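Local structure of clostripain-related protein (Bacteroides thetaiotaomicron, 6N9J) at residues P183-G188 against N324-S329; L277-L282 against V336-F341. The protein is a secreted cysteine protease of the C11 (clostripain) family that cleaves peptide bonds, captured here with an irreversible peptide inhibitor. All coordinates share one frame; numbering follows the deposited sequence.

Interaction 1: residues P183-G188 against N324-S329; sequences PTEIPG and NYCTYS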
loop_
_atom_site.group_PDB
_atom_site.type_symbol
_atom_site.label_atom_id
_atom_site.label_comp_id
_atom_site.label_asym_id
_atom_site.label_seq_id
_atom_site.Cartn_x
_atom_site.Cartn_y
_atom_site.Cartn_z
ATOM N N PRO A 183 1.463 0.618 -7.724
ATOM C CA PRO A 183 2.622 -0.215 -8.082
ATOM C C PRO A 183 3.893 0.615 -8.247
ATOM O O PRO A 183 5.019 0.068 -8.277
ATOM C CB PRO A 183 2.203 -0.859 -9.403
ATOM C CG PRO A 183 1.166 0.074 -9.980
ATOM C CD PRO A 183 0.521 0.808 -8.846
ATOM N N THR A 184 3.726 1.931 -8.331
ATOM C CA THR A 184 4.872 2.809 -8.497
ATOM C C THR A 184 5.021 3.671 -7.231
ATOM O O THR A 184 4.492 3.315 -6.167
ATOM C CB THR A 184 4.735 3.658 -9.787
ATOM O OG1 THR A 184 5.938 4.401 -10.024
ATOM C CG2 THR A 184 3.535 4.596 -9.724
ATOM N N GLU A 185 5.765 4.770 -7.324
ATOM C CA GLU A 185 5.963 5.639 -6.170
ATOM C C GLU A 185 4.692 6.393 -5.803
ATOM O O GLU A 185 3.966 6.875 -6.678
ATOM C CB GLU A 185 7.085 6.638 -6.426
ATOM C CG GLU A 185 8.468 6.036 -6.393
ATOM C CD GLU A 185 9.514 7.005 -6.905
ATOM O OE1 GLU A 185 9.992 7.837 -6.109
ATOM O OE2 GLU A 185 9.843 6.945 -8.108
ATOM N N ILE A 186 4.445 6.481 -4.497
ATOM C CA ILE A 186 3.348 7.254 -3.926
ATOM C C ILE A 186 3.851 8.649 -3.553
ATOM O O ILE A 186 4.925 8.788 -2.979
ATOM C CB ILE A 186 2.769 6.556 -2.670
ATOM C CG1 ILE A 186 1.848 5.408 -3.076
ATOM C CG2 ILE A 186 2.034 7.558 -1.771
ATOM C CD1 ILE A 186 0.436 5.856 -3.422
ATOM N N PRO A 187 3.078 9.690 -3.885
ATOM C CA PRO A 187 3.505 11.059 -3.552
ATOM C C PRO A 187 3.742 11.262 -2.053
ATOM O O PRO A 187 3.004 10.711 -1.222
ATOM C CB PRO A 187 2.330 11.914 -4.039
ATOM C CG PRO A 187 1.704 11.081 -5.147
ATOM C CD PRO A 187 1.837 9.659 -4.682
ATOM N N GLY A 188 4.789 12.012 -1.719
ATOM C CA GLY A 188 5.037 12.434 -0.351
ATOM C C GLY A 188 3.791 12.691 0.484
ATOM O O GLY A 188 3.613 12.052 1.520
ATOM N N ASN A 324 3.207 9.926 -14.193
ATOM C CA ASN A 324 3.426 9.992 -12.748
ATOM C C ASN A 324 4.819 10.564 -12.498
ATOM O O ASN A 324 5.710 10.411 -13.337
ATOM C CB ASN A 324 3.303 8.610 -12.099
ATOM C CG ASN A 324 1.891 8.275 -11.681
ATOM O OD1 ASN A 324 1.662 7.765 -10.584
ATOM N ND2 ASN A 324 0.931 8.566 -12.550
ATOM N N TYR A 325 5.015 11.212 -11.355
ATOM C CA TYR A 325 6.342 11.680 -10.975
ATOM C C TYR A 325 7.156 10.528 -10.389
ATOM O O TYR A 325 6.664 9.784 -9.548
ATOM C CB TYR A 325 6.239 12.829 -9.977
ATOM C CG TYR A 325 7.565 13.499 -9.618
ATOM C CD1 TYR A 325 8.067 14.538 -10.383
ATOM C CD2 TYR A 325 8.288 13.102 -8.491
ATOM C CE1 TYR A 325 9.262 15.159 -10.047
ATOM C CE2 TYR A 325 9.472 13.715 -8.142
ATOM C CZ TYR A 325 9.956 14.744 -8.920
ATOM O OH TYR A 325 11.141 15.358 -8.582
ATOM N N CYS A 326 8.395 10.372 -10.855
ATOM C CA CYS A 326 9.266 9.302 -10.370
ATOM C C CYS A 326 10.608 9.893 -10.059
ATOM O O CYS A 326 10.961 10.947 -10.593
ATOM C CB CYS A 326 9.416 8.169 -11.403
ATOM S SG CYS A 326 7.921 7.149 -11.651
ATOM N N THR A 327 11.375 9.213 -9.214
ATOM C CA THR A 327 12.634 9.776 -8.772
ATOM C C THR A 327 13.812 8.915 -9.182
ATOM O O THR A 327 13.689 7.712 -9.391
ATOM C CB THR A 327 12.663 9.982 -7.227
ATOM O OG1 THR A 327 12.593 8.718 -6.551
ATOM C CG2 THR A 327 11.507 10.867 -6.780
ATOM N N TYR A 328 14.960 9.556 -9.316
ATOM C CA TYR A 328 16.210 8.837 -9.454
ATOM C C TYR A 328 16.727 8.538 -8.064
ATOM O O TYR A 328 16.190 9.051 -7.077
ATOM C CB TYR A 328 17.229 9.652 -10.222
ATOM C CG TYR A 328 16.849 10.029 -11.628
ATOM C CD1 TYR A 328 16.096 11.165 -11.884
ATOM C CD2 TYR A 328 17.312 9.282 -12.711
ATOM C CE1 TYR A 328 15.781 11.528 -13.182
ATOM C CE2 TYR A 328 17.005 9.631 -13.997
ATOM C CZ TYR A 328 16.237 10.754 -14.233
ATOM O OH TYR A 328 15.938 11.098 -15.526
ATOM N N SER A 329 17.780 7.730 -7.985
ATOM C CA SER A 329 18.400 7.411 -6.707
ATOM C C SER A 329 18.966 8.665 -6.054
ATOM O O SER A 329 19.065 8.736 -4.836
ATOM C CB SER A 329 19.501 6.369 -6.894
ATOM O OG SER A 329 18.984 5.221 -7.545
HETATM O O HOH W 1 1.390 7.068 -8.013
HETATM O O HOH W 2 4.761 9.533 -7.246
#

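Interaction 2: residues L277-L282 against V336-F341; sequences LCYDPL and VSMDGF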
loop_
_atom_site.group_PDB
_atom_site.type_symbol
_atom_site.label_atom_id
_atom_site.label_comp_id
_atom_site.label_asym_id
_atom_site.label_seq_id
_atom_site.Cartn_x
_atom_site.Cartn_y
_atom_site.Cartn_z
ATOM N N LEU A 277 6.103 -2.010 -19.556
ATOM C CA LEU A 277 6.033 -0.861 -18.654
ATOM C C LEU A 277 6.757 -1.127 -17.334
ATOM O O LEU A 277 6.519 -2.145 -16.686
ATOM C CB LEU A 277 4.575 -0.494 -18.368
ATOM C CG LEU A 277 4.424 0.620 -17.338
ATOM C CD1 LEU A 277 5.091 1.909 -17.824
ATOM C CD2 LEU A 277 2.975 0.853 -17.039
ATOM N N CYS A 278 7.644 -0.207 -16.954
ATOM C CA CYS A 278 8.443 -0.325 -15.737
ATOM C C CYS A 278 8.070 0.772 -14.738
ATOM O O CYS A 278 8.023 1.947 -15.102
ATOM C CB CYS A 278 9.949 -0.252 -16.074
ATOM S SG CYS A 278 11.035 -0.125 -14.622
ATOM N N TYR A 279 7.809 0.388 -13.487
ATOM C CA TYR A 279 7.322 1.326 -12.464
ATOM C C TYR A 279 8.430 2.036 -11.694
ATOM O O TYR A 279 8.170 3.030 -11.028
ATOM C CB TYR A 279 6.395 0.609 -11.478
ATOM C CG TYR A 279 5.091 0.184 -12.113
ATOM C CD1 TYR A 279 4.224 1.126 -12.655
ATOM C CD2 TYR A 279 4.731 -1.157 -12.185
ATOM C CE1 TYR A 279 3.029 0.746 -13.242
ATOM C CE2 TYR A 279 3.543 -1.544 -12.775
ATOM C CZ TYR A 279 2.696 -0.585 -13.302
ATOM O OH TYR A 279 1.512 -0.960 -13.899
ATOM N N ASP A 280 9.660 1.531 -11.782
ATOM C CA ASP A 280 10.826 2.265 -11.280
ATOM C C ASP A 280 11.905 2.426 -12.360
ATOM O O ASP A 280 13.011 1.895 -12.221
ATOM C CB ASP A 280 11.404 1.562 -10.040
ATOM C CG ASP A 280 11.820 0.118 -10.322
ATOM O OD1 ASP A 280 11.316 -0.468 -11.313
ATOM O OD2 ASP A 280 12.644 -0.426 -9.545
ATOM N N PRO A 281 11.598 3.177 -13.438
ATOM C CA PRO A 281 12.493 3.215 -14.598
ATOM C C PRO A 281 13.751 4.054 -14.376
ATOM O O PRO A 281 14.700 3.960 -15.147
ATOM C CB PRO A 281 11.618 3.840 -15.687
ATOM C CG PRO A 281 10.675 4.720 -14.938
ATOM C CD PRO A 281 10.440 4.078 -13.607
ATOM N N LEU A 282 13.758 4.869 -13.328
ATOM C CA LEU A 282 14.880 5.767 -13.105
ATOM C C LEU A 282 15.796 5.195 -12.035
ATOM O O LEU A 282 16.831 5.779 -11.718
ATOM C CB LEU A 282 14.381 7.156 -12.705
ATOM C CG LEU A 282 13.234 7.731 -13.544
ATOM C CD1 LEU A 282 12.849 9.102 -13.026
ATOM C CD2 LEU A 282 13.609 7.786 -15.024
ATOM N N VAL A 336 7.123 10.566 -15.628
ATOM C CA VAL A 336 7.322 9.375 -16.457
ATOM C C VAL A 336 5.977 8.864 -16.993
ATOM O O VAL A 336 4.977 8.876 -16.275
ATOM C CB VAL A 336 8.024 8.260 -15.654
ATOM C CG1 VAL A 336 8.062 6.955 -16.451
ATOM C CG2 VAL A 336 9.425 8.710 -15.243
ATOM N N SER A 337 5.946 8.417 -18.243
ATOM C CA SER A 337 4.700 7.955 -18.853
ATOM C C SER A 337 4.172 6.675 -18.193
ATOM O O SER A 337 4.931 5.734 -17.951
ATOM C CB SER A 337 4.903 7.731 -20.354
ATOM O OG SER A 337 3.700 7.336 -20.989
ATOM N N MET A 338 2.870 6.648 -17.891
ATOM C CA MET A 338 2.242 5.451 -17.336
ATOM C C MET A 338 1.511 4.652 -18.423
ATOM O O MET A 338 0.656 3.815 -18.123
ATOM C CB MET A 338 1.268 5.813 -16.197
ATOM C CG MET A 338 1.972 6.253 -14.900
ATOM S SD MET A 338 2.985 4.972 -14.121
ATOM C CE MET A 338 4.608 5.721 -14.154
ATOM N N ASP A 339 1.857 4.913 -19.682
ATOM C CA ASP A 339 1.287 4.172 -20.806
ATOM C C ASP A 339 1.539 2.669 -20.659
ATOM O O ASP A 339 2.686 2.236 -20.563
ATOM C CB ASP A 339 1.875 4.684 -22.118
ATOM C CG ASP A 339 1.254 4.033 -23.326
ATOM O OD1 ASP A 339 0.190 4.515 -23.773
ATOM O OD2 ASP A 339 1.832 3.044 -23.831
ATOM N N GLY A 340 0.465 1.885 -20.602
ATOM C CA GLY A 340 0.570 0.448 -20.408
ATOM C C GLY A 340 0.122 -0.024 -19.034
ATOM O O GLY A 340 0.125 -1.217 -18.741
ATOM N N PHE A 341 -0.275 0.919 -18.186
ATOM C CA PHE A 341 -0.606 0.647 -16.789
ATOM C C PHE A 341 -1.792 -0.295 -16.619
ATOM O O PHE A 341 -2.895 -0.018 -17.090
ATOM C CB PHE A 341 -0.878 1.983 -16.091
ATOM C CG PHE A 341 -1.494 1.872 -14.727
ATOM C CD1 PHE A 341 -0.711 1.630 -13.610
ATOM C CD2 PHE A 341 -2.858 2.075 -14.553
ATOM C CE1 PHE A 341 -1.277 1.561 -12.352
ATOM C CE2 PHE A 341 -3.430 2.010 -13.294
ATOM C CZ PHE A 341 -2.642 1.749 -12.193
#

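Interaction 1: residues P183-G188 against N324-S329
E185 reaches across to T327 and grips it with both carboxylate oxygens. E185 CB lies 4.5 Å from Y325 O. CG stands anti to the carbonyl carbon (chi1 -73°), and the chain continues extended to E185 CD, 3.5 Å from T327 OG1. At the tip, E185 OE2 takes the backbone N-H of T327 on its syn lone pair, 3.0 Å from T327 N with an angle of 157°, while also lying 3.3 Å from C326 CA. T327 OG1 donates to E185 OE1 at 2.8 Å, on the syn side but 26° out of the carboxylate plane. The hydroxyl lets OG1 also bond R283 NH1, while the methyl T327 CG2 lies 3.5 Å from E185 OE1. A leucine in place of E185 would probably leave the N-H and hydroxyl of T327 without these acceptors, and one polar side chain of the bound peptide without its mate on OE1. At the backbone end of E185, a water donates to both E185 O and N324 OD1; nearby T184 OG1 bonds Y279 O. With I186 holding the peptide through its backbone and T327 packing on it, the arrangement lines the inhibitor site, consistent with a substrate-binding cleft of this clan CD protease.

Interaction 2: residues L277-L282 against V336-F341
L277 lays its two methyls on the backbone of the type II beta turn M338-F341, and no hydrogen bond joins the segments. Chi1 of 175° sets CG anti to the backbone N, and from CG the methyls reach the turn: L277 CD2 lies 3.4 Å from F341 N and L277 CD1 3.7 Å from D339 O. The turn closes through F341 N to M338 O, so L277 CD2 can lie on that amide without displacing a hydrogen bond. Glycine is required at G340 by its backbone angles, and a CB there would also press on L277 CB. Beside this, M338 SD comes to the edge of the Y279 ring, 5.4 Å from its centroid, as a Met-aromatic contact. The side chains of Y279 and F341 cross at about a right angle, Y279 CE1 lying in the plane of the F341 ring at its edge, 3.9 Å from F341 CD1. The tyrosine hydroxyl bonds D289. Farther along, V336 CG1 lies 3.8 Å from P281 CG, while V336 CG2 meets L282 CD1. L277 is joined to D289 of strand 288-289 by backbone bonds, and its loop also packs on the end of strand 333-337, whose following turn rests M338 and F341 on T320 of strand 315-327.

Overall arrangement
The two interactions lie about 10 Å apart, centre to centre, and share a sheet: strand 315-327, used by interaction 1, runs antiparallel beside strand 333-337, used by interaction 2. N324 O to V336 N, 2.7 Å apart, is probably one of the hydrogen bonds joining them. L282 CB also packs on T327 O, and T184 OG1 and Y279 O, 2.8 Å apart, probably hydrogen-bond the loops 183-188 and 277-282. Interaction 1 is buried and polar, built on a carboxylate, a hydroxyl and waters beside the bound peptide. Interaction 2 is only partly buried, farther from the centre of the chain, and built from apolar side chains laid on each other and on turn backbone, with exposed S337, D339 and G340 in and beside its turn.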